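Local coordinates for type IV pilus biogenesis protein PilB (Streptococcus sanguinis, PDB 7B7P) that probably acts in adhesion as a bimodular type IV pilin, carrying a von Willebrand factor A-like module with a magnesium-binding MIDAS site, at residues T170-M174 / L281-G285; M192-R196 / I244-L250. One frame throughout, in Å; residues are numbered along the deposited sequence.

Both contacts lie in the von Willebrand factor A-like module, their centres 12 Å apart. Contact 1 is wholly buried and joins the loop after strand 162-169 to the end of strand 276-283, where Ser173 and Asp284 belong to the magnesium site. Contact 2 is partly buried, tying helix 191-209 to the turn that follows helix 238-245. The first is built from hydroxyls, a carboxylate and a methionine sulphur; the second rests on an arginine that grips backbone carbonyls, with a salt bridge, its hydrogen bond weak, at its more exposed side. They meet where Met174 CE packs 3.7 Å from Leu195 CD2 and where Thr170 touches Leu250.

Contact 1 (T170-M174 / L281-G285); sequences TSGSM and LLTDG
Ser173 presents its hydroxyl to the outer side of the Asp284 carboxylate, ahead of both oxygens: Ser173 OG is 2.4 Å from Asp284 OD2 and 2.9 Å from Asp284 OD1. The shorter distance fits a hydrogen bond from serine to aspartate in direction, but it is so short that its exact length is doubtful. Ser171 comes to the other oxygen, its OG 3.4 Å from Asp284 OD1. In both serines OG stands between the backbone N and the carbonyl carbon (chi1 67° in Ser171, 71° in Ser173), which places it beside the carboxylate, yet the two hydroxyls reach Asp284 from different directions.

Met174 meets the same carboxylate differently. Its sulphur lies over one face of the carboxylate, with Met174 SD 3.5 Å from Asp284 CG and 3.4 Å from Asp284 OD2. Bends at chi2 (-76°) and chi3 fold the chain over the acid and carry the methyl onward to Leu282, where Met174 CE lies 4.2 Å from Leu282 CD2. Asp284 is thus faced by hydroxyls at its oxygens and by a thioether over one face. Within the loop, Met174 N bonds to Ser171 O at 3.0 Å, closing the turn of 3-10 type that holds Ser173.

The sequence Asp169-Thr-Ser-Gly-Ser is the DxSxS signature of a MIDAS. Ser173 and Asp284 are magnesium ligands of this protein, and the Ser173 side chain is about 3 Å from a magnesium ion. Asp169 accepts hydrogen bonds from the backbone of Ser171 and Asp284, linking both loops, while Arg191 forms a salt bridge with Asp284 OD2. The contact sits at the ends of the parallel strands 162-169 and 276-283, with helix 191-209 packed against Met174 and Leu282, and strand 364-370 touching Leu282.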
ATOM      1  N   THR A 170       3.689 -14.635  17.235  1.00 60.17           N
ATOM      2  CA  THR A 170       4.199 -15.976  17.509  1.00 62.07           C
ATOM      3  C   THR A 170       3.757 -16.457  18.882  1.00 60.84           C
ATOM      4  O   THR A 170       4.447 -17.258  19.510  1.00 67.14           O
ATOM      5  CB  THR A 170       5.732 -16.056  17.396  1.00 62.99           C
ATOM      6  OG1 THR A 170       6.361 -15.314  18.455  1.00 63.23           O
ATOM      7  CG2 THR A 170       6.247 -15.550  16.056  1.00 59.05           C
ATOM      8  N   SER A 171       2.594 -16.012  19.348  1.00 59.16           N
ATOM      9  CA  SER A 171       2.100 -16.474  20.637  1.00 61.91           C
ATOM     10  C   SER A 171       1.732 -17.972  20.597  1.00 64.47           C
ATOM     11  O   SER A 171       1.656 -18.605  19.539  1.00 63.76           O
ATOM     12  CB  SER A 171       0.901 -15.634  21.075  1.00 59.14           C
ATOM     13  OG  SER A 171      -0.208 -15.841  20.232  1.00 63.70           O
ATOM     14  N   GLY A 172       1.483 -18.532  21.786  1.00 65.17           N
ATOM     15  CA  GLY A 172       1.209 -19.956  21.892  1.00 67.69           C
ATOM     16  C   GLY A 172      -0.040 -20.395  21.153  1.00 68.33           C
ATOM     17  O   GLY A 172      -0.106 -21.520  20.649  1.00 71.56           O
ATOM     18  N   SER A 173      -1.041 -19.516  21.061  1.00 67.33           N
ATOM     19  CA  SER A 173      -2.247 -19.830  20.301  1.00 69.16           C
ATOM     20  C   SER A 173      -1.941 -20.200  18.848  1.00 65.69           C
ATOM     21  O   SER A 173      -2.763 -20.855  18.190  1.00 65.98           O
ATOM     22  CB  SER A 173      -3.212 -18.628  20.362  1.00 66.91           C
ATOM     23  OG  SER A 173      -2.713 -17.536  19.598  1.00 61.99           O
ATOM     24  N   MET A 174      -0.785 -19.794  18.322  1.00 64.21           N
ATOM     25  CA  MET A 174      -0.477 -20.075  16.924  1.00 64.47           C
ATOM     26  C   MET A 174      -0.121 -21.547  16.670  1.00 69.43           C
ATOM     27  O   MET A 174       0.122 -21.916  15.515  1.00 63.09           O
ATOM     28  CB  MET A 174       0.654 -19.169  16.443  1.00 63.61           C
ATOM     29  CG  MET A 174       0.273 -17.705  16.350  1.00 60.63           C
ATOM     30  SD  MET A 174      -0.727 -17.326  14.925  1.00 65.21           S
ATOM     31  CE  MET A 174       0.507 -17.257  13.630  1.00 62.98           C
ATOM     32  N   LEU A 281       1.545  -6.476   9.654  1.00 56.23           N
ATOM     33  CA  LEU A 281       1.450  -6.999  11.002  1.00 59.07           C
ATOM     34  C   LEU A 281       0.349  -8.042  11.027  1.00 57.64           C
ATOM     35  O   LEU A 281      -0.778  -7.755  10.633  1.00 55.75           O
ATOM     36  CB  LEU A 281       1.152  -5.872  11.991  1.00 58.91           C
ATOM     37  CG  LEU A 281       1.310  -6.288  13.450  1.00 57.92           C
ATOM     38  CD1 LEU A 281       1.750  -5.096  14.270  1.00 61.46           C
ATOM     39  CD2 LEU A 281       0.005  -6.824  13.969  1.00 58.40           C
ATOM     40  N   LEU A 282       0.671  -9.235  11.508  1.00 58.42           N
ATOM     41  CA  LEU A 282      -0.277 -10.334  11.586  1.00 60.09           C
ATOM     42  C   LEU A 282      -0.467 -10.713  13.045  1.00 55.08           C
ATOM     43  O   LEU A 282       0.511 -10.962  13.741  1.00 58.71           O
ATOM     44  CB  LEU A 282       0.214 -11.546  10.782  1.00 60.37           C
ATOM     45  CG  LEU A 282      -0.852 -12.634  10.722  1.00 63.79           C
ATOM     46  CD1 LEU A 282      -0.925 -13.276   9.317  1.00 64.11           C
ATOM     47  CD2 LEU A 282      -0.606 -13.679  11.792  1.00 60.56           C
ATOM     48  N   THR A 283      -1.713 -10.777  13.499  1.00 54.47           N
ATOM     49  CA  THR A 283      -1.985 -11.189  14.865  1.00 56.17           C
ATOM     50  C   THR A 283      -3.225 -12.070  14.894  1.00 57.89           C
ATOM     51  O   THR A 283      -4.115 -11.945  14.047  1.00 60.45           O
ATOM     52  CB  THR A 283      -2.137  -9.966  15.819  1.00 59.58           C
ATOM     53  OG1 THR A 283      -2.340 -10.417  17.162  1.00 56.60           O
ATOM     54  CG2 THR A 283      -3.277  -9.071  15.414  1.00 53.31           C
ATOM     55  N   ASP A 284      -3.259 -12.978  15.875  1.00 56.79           N
ATOM     56  CA  ASP A 284      -4.321 -13.967  16.009  1.00 59.50           C
ATOM     57  C   ASP A 284      -5.020 -13.894  17.363  1.00 59.44           C
ATOM     58  O   ASP A 284      -5.716 -14.840  17.743  1.00 64.57           O
ATOM     59  CB  ASP A 284      -3.765 -15.379  15.788  1.00 64.57           C
ATOM     60  CG  ASP A 284      -3.125 -15.976  17.060  1.00 63.71           C
ATOM     61  OD1 ASP A 284      -2.529 -15.206  17.844  1.00 64.19           O
ATOM     62  OD2 ASP A 284      -3.213 -17.211  17.274  1.00 62.24           O
ATOM     63  N   GLY A 285      -4.849 -12.807  18.108  1.00 58.09           N
ATOM     64  CA  GLY A 285      -5.386 -12.794  19.456  1.00 54.30           C
ATOM     65  C   GLY A 285      -5.607 -11.392  19.977  1.00 58.41           C
ATOM     66  O   GLY A 285      -5.130 -10.399  19.422  1.00 61.11           O
TER

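Contact 2 (M192-R196 / I244-L250); sequences MDILR and ITKRENL
Arg196 slots its guanidinium between two side chains of the turn, Arg247 CG lying over one face, 4.1 Å above the plane, and Leu250 CB over the other. An extended run from CG to NE (chi2 -174°) carries the group from helix 191-209 to the carbonyls at the C-terminal end of helix 238-245 and in the turn after it. There Arg196 NH1 bonds to Ile244 O at 3.0 Å, with the acceptor in the guanidinium plane, and more weakly to Lys246 O. Asn249 O is held by two nitrogens at once: Arg196 NH2 at 3.0 Å, nearly in line with the C=O bond (162°), and NH1 at 3.2 Å from above the carbonyl plane.

Arg247 folds back so that Arg196 NE lies over the centre of its guanidinium, the two planes 33° apart. Its edge faces Asp193, giving a salt bridge whose hydrogen bond, Arg247 NH2 to Asp193 OD1, is weak at 3.3 Å. On the Leu250 side, Met192 SD packs 3.9 Å from Leu250 CB.

Three hydrogen bonds and a weak fourth, with NH1 sharing a hydrogen, fix the Arg196 head; Asp193 and the carbonyls would probably temper the closeness of two positive groups.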
ATOM      1  N   MET A 192       0.398 -21.359  12.611  1.00 59.60           N
ATOM      2  CA  MET A 192       1.774 -21.113  12.191  1.00 64.35           C
ATOM      3  C   MET A 192       2.131 -21.898  10.927  1.00 66.22           C
ATOM      4  O   MET A 192       2.793 -21.359  10.031  1.00 69.19           O
ATOM      5  CB  MET A 192       2.753 -21.444  13.317  1.00 62.11           C
ATOM      6  CG  MET A 192       4.120 -20.843  13.032  1.00 68.22           C
ATOM      7  SD  MET A 192       4.009 -19.028  12.813  1.00 68.23           S
ATOM      8  CE  MET A 192       3.868 -18.584  14.555  1.00 64.35           C
ATOM      9  N   ASP A 193       1.706 -23.169  10.832  1.00 63.90           N
ATOM     10  CA  ASP A 193       1.954 -23.932   9.607  1.00 69.89           C
ATOM     11  C   ASP A 193       1.407 -23.183   8.404  1.00 69.07           C
ATOM     12  O   ASP A 193       2.109 -22.979   7.410  1.00 72.46           O
ATOM     13  CB  ASP A 193       1.326 -25.332   9.688  1.00 72.40           C
ATOM     14  CG  ASP A 193       2.005 -26.222  10.714  1.00 76.93           C
ATOM     15  OD1 ASP A 193       3.228 -26.063  10.913  1.00 78.56           O
ATOM     16  OD2 ASP A 193       1.314 -27.083  11.316  1.00 77.95           O
ATOM     17  N   ILE A 194       0.162 -22.710   8.505  1.00 65.85           N
ATOM     18  CA  ILE A 194      -0.437 -22.030   7.364  1.00 66.28           C
ATOM     19  C   ILE A 194       0.279 -20.710   7.095  1.00 70.77           C
ATOM     20  O   ILE A 194       0.513 -20.337   5.934  1.00 71.16           O
ATOM     21  CB  ILE A 194      -1.949 -21.845   7.596  1.00 68.94           C
ATOM     22  CG1 ILE A 194      -2.611 -23.202   7.821  1.00 70.98           C
ATOM     23  CG2 ILE A 194      -2.596 -21.123   6.423  1.00 66.27           C
ATOM     24  CD1 ILE A 194      -4.068 -23.121   8.119  1.00 68.32           C
ATOM     25  N   LEU A 195       0.673 -20.002   8.162  1.00 66.89           N
ATOM     26  CA  LEU A 195       1.354 -18.726   7.994  1.00 65.36           C
ATOM     27  C   LEU A 195       2.700 -18.900   7.301  1.00 65.33           C
ATOM     28  O   LEU A 195       3.055 -18.118   6.410  1.00 67.07           O
ATOM     29  CB  LEU A 195       1.532 -18.039   9.349  1.00 64.58           C
ATOM     30  CG  LEU A 195       2.233 -16.678   9.254  1.00 63.86           C
ATOM     31  CD1 LEU A 195       1.605 -15.768   8.173  1.00 59.64           C
ATOM     32  CD2 LEU A 195       2.235 -15.994  10.629  1.00 61.89           C
ATOM     33  N   ARG A 196       3.473 -19.908   7.709  1.00 64.02           N
ATOM     34  CA  ARG A 196       4.731 -20.193   7.017  1.00 68.62           C
ATOM     35  C   ARG A 196       4.520 -20.348   5.511  1.00 73.91           C
ATOM     36  O   ARG A 196       5.146 -19.643   4.707  1.00 74.44           O
ATOM     37  CB  ARG A 196       5.366 -21.450   7.586  1.00 67.76           C
ATOM     38  CG  ARG A 196       5.899 -21.310   8.968  1.00 71.03           C
ATOM     39  CD  ARG A 196       6.596 -22.582   9.281  1.00 72.93           C
ATOM     40  NE  ARG A 196       6.645 -22.925  10.696  1.00 80.14           N
ATOM     41  CZ  ARG A 196       7.666 -22.614  11.485  1.00 76.18           C
ATOM     42  NH1 ARG A 196       8.681 -21.922  10.987  1.00 73.24           N
ATOM     43  NH2 ARG A 196       7.671 -22.988  12.763  1.00 73.84           N
ATOM     44  N   ILE A 244      11.785 -18.489   7.086  1.00 81.62           N
ATOM     45  CA  ILE A 244      10.367 -18.647   7.374  1.00 78.54           C
ATOM     46  C   ILE A 244      10.010 -20.109   7.549  1.00 84.96           C
ATOM     47  O   ILE A 244       9.153 -20.452   8.378  1.00 82.80           O
ATOM     48  CB  ILE A 244       9.536 -17.985   6.267  1.00 80.36           C
ATOM     49  CG1 ILE A 244       9.693 -16.471   6.349  1.00 72.09           C
ATOM     50  CG2 ILE A 244       8.069 -18.429   6.336  1.00 75.73           C
ATOM     51  CD1 ILE A 244       8.862 -15.740   5.352  1.00 73.73           C
ATOM     52  N   THR A 245      10.672 -21.003   6.809  1.00 85.68           N
ATOM     53  CA  THR A 245      10.291 -22.408   6.881  1.00 85.34           C
ATOM     54  C   THR A 245      11.121 -23.222   7.868  1.00 86.69           C
ATOM     55  O   THR A 245      10.670 -24.297   8.286  1.00 92.52           O
ATOM     56  CB  THR A 245      10.341 -23.030   5.487  1.00 84.97           C
ATOM     57  OG1 THR A 245      11.431 -22.462   4.752  1.00 89.84           O
ATOM     58  CG2 THR A 245       9.042 -22.730   4.745  1.00 82.09           C
ATOM     59  N   LYS A 246      12.297 -22.739   8.272  1.00 85.92           N
ATOM     60  CA  LYS A 246      13.038 -23.375   9.362  1.00 87.53           C
ATOM     61  C   LYS A 246      12.182 -23.427  10.624  1.00 92.00           C
ATOM     62  O   LYS A 246      11.607 -22.415  11.038  1.00 90.12           O
ATOM     63  CB  LYS A 246      14.333 -22.604   9.632  1.00 89.05           C
ATOM     64  CG  LYS A 246      15.334 -23.306  10.543  1.00 92.85           C
ATOM     65  CD  LYS A 246      16.787 -22.889  10.237  1.00101.50           C
ATOM     66  CE  LYS A 246      17.368 -23.635   9.009  1.00105.28           C
ATOM     67  NZ  LYS A 246      18.225 -22.752   8.143  1.00102.15           N
ATOM     68  N   ARG A 247      12.105 -24.601  11.251  1.00 92.15           N
ATOM     69  CA  ARG A 247      11.099 -24.812  12.289  1.00 92.94           C
ATOM     70  C   ARG A 247      11.614 -24.607  13.702  1.00 92.94           C
ATOM     71  O   ARG A 247      10.843 -24.772  14.654  1.00 94.83           O
ATOM     72  CB  ARG A 247      10.471 -26.203  12.152  1.00 97.48           C
ATOM     73  CG  ARG A 247       9.545 -26.252  10.958  1.00 93.55           C
ATOM     74  CD  ARG A 247       8.489 -27.332  11.020  1.00 92.85           C
ATOM     75  NE  ARG A 247       7.215 -26.925  10.406  1.00 94.45           N
ATOM     76  CZ  ARG A 247       7.053 -26.347   9.206  1.00 94.12           C
ATOM     77  NH1 ARG A 247       8.086 -26.059   8.399  1.00 86.64           N
ATOM     78  NH2 ARG A 247       5.817 -26.048   8.805  1.00 93.14           N
ATOM     79  N   GLU A 248      12.881 -24.244  13.873  1.00 96.35           N
ATOM     80  CA  GLU A 248      13.276 -23.659  15.147  1.00 97.42           C
ATOM     81  C   GLU A 248      12.881 -22.188  15.243  1.00 90.67           C
ATOM     82  O   GLU A 248      12.889 -21.629  16.345  1.00 88.68           O
ATOM     83  CB  GLU A 248      14.787 -23.827  15.372  1.00 98.14           C
ATOM     84  CG  GLU A 248      15.657 -23.568  14.145  1.00102.62           C
ATOM     85  CD  GLU A 248      16.230 -24.844  13.528  1.00111.69           C
ATOM     86  OE1 GLU A 248      15.439 -25.691  13.042  1.00105.79           O
ATOM     87  OE2 GLU A 248      17.477 -24.994  13.530  1.00115.02           O
ATOM     88  N   ASN A 249      12.521 -21.564  14.120  1.00 88.51           N
ATOM     89  CA  ASN A 249      12.015 -20.200  14.070  1.00 83.81           C
ATOM     90  C   ASN A 249      10.488 -20.183  14.137  1.00 79.95           C
ATOM     91  O   ASN A 249       9.817 -21.187  13.875  1.00 80.88           O
ATOM     92  CB  ASN A 249      12.480 -19.505  12.795  1.00 79.16           C
ATOM     93  CG  ASN A 249      13.979 -19.363  12.728  1.00 83.88           C
ATOM     94  OD1 ASN A 249      14.660 -19.363  13.754  1.00 81.79           O
ATOM     95  ND2 ASN A 249      14.504 -19.222  11.514  1.00 81.58           N
ATOM     96  N   LEU A 250       9.946 -19.009  14.484  1.00 78.33           N
ATOM     97  CA  LEU A 250       8.499 -18.794  14.573  1.00 72.42           C
ATOM     98  C   LEU A 250       7.825 -19.872  15.415  1.00 76.36           C
ATOM     99  O   LEU A 250       6.719 -20.323  15.117  1.00 72.67           O
ATOM    100  CB  LEU A 250       7.857 -18.741  13.191  1.00 73.62           C
ATOM    101  CG  LEU A 250       8.347 -17.705  12.191  1.00 75.82           C
ATOM    102  CD1 LEU A 250       7.909 -18.147  10.797  1.00 68.87           C
ATOM    103  CD2 LEU A 250       7.788 -16.326  12.528  1.00 68.48           C
TER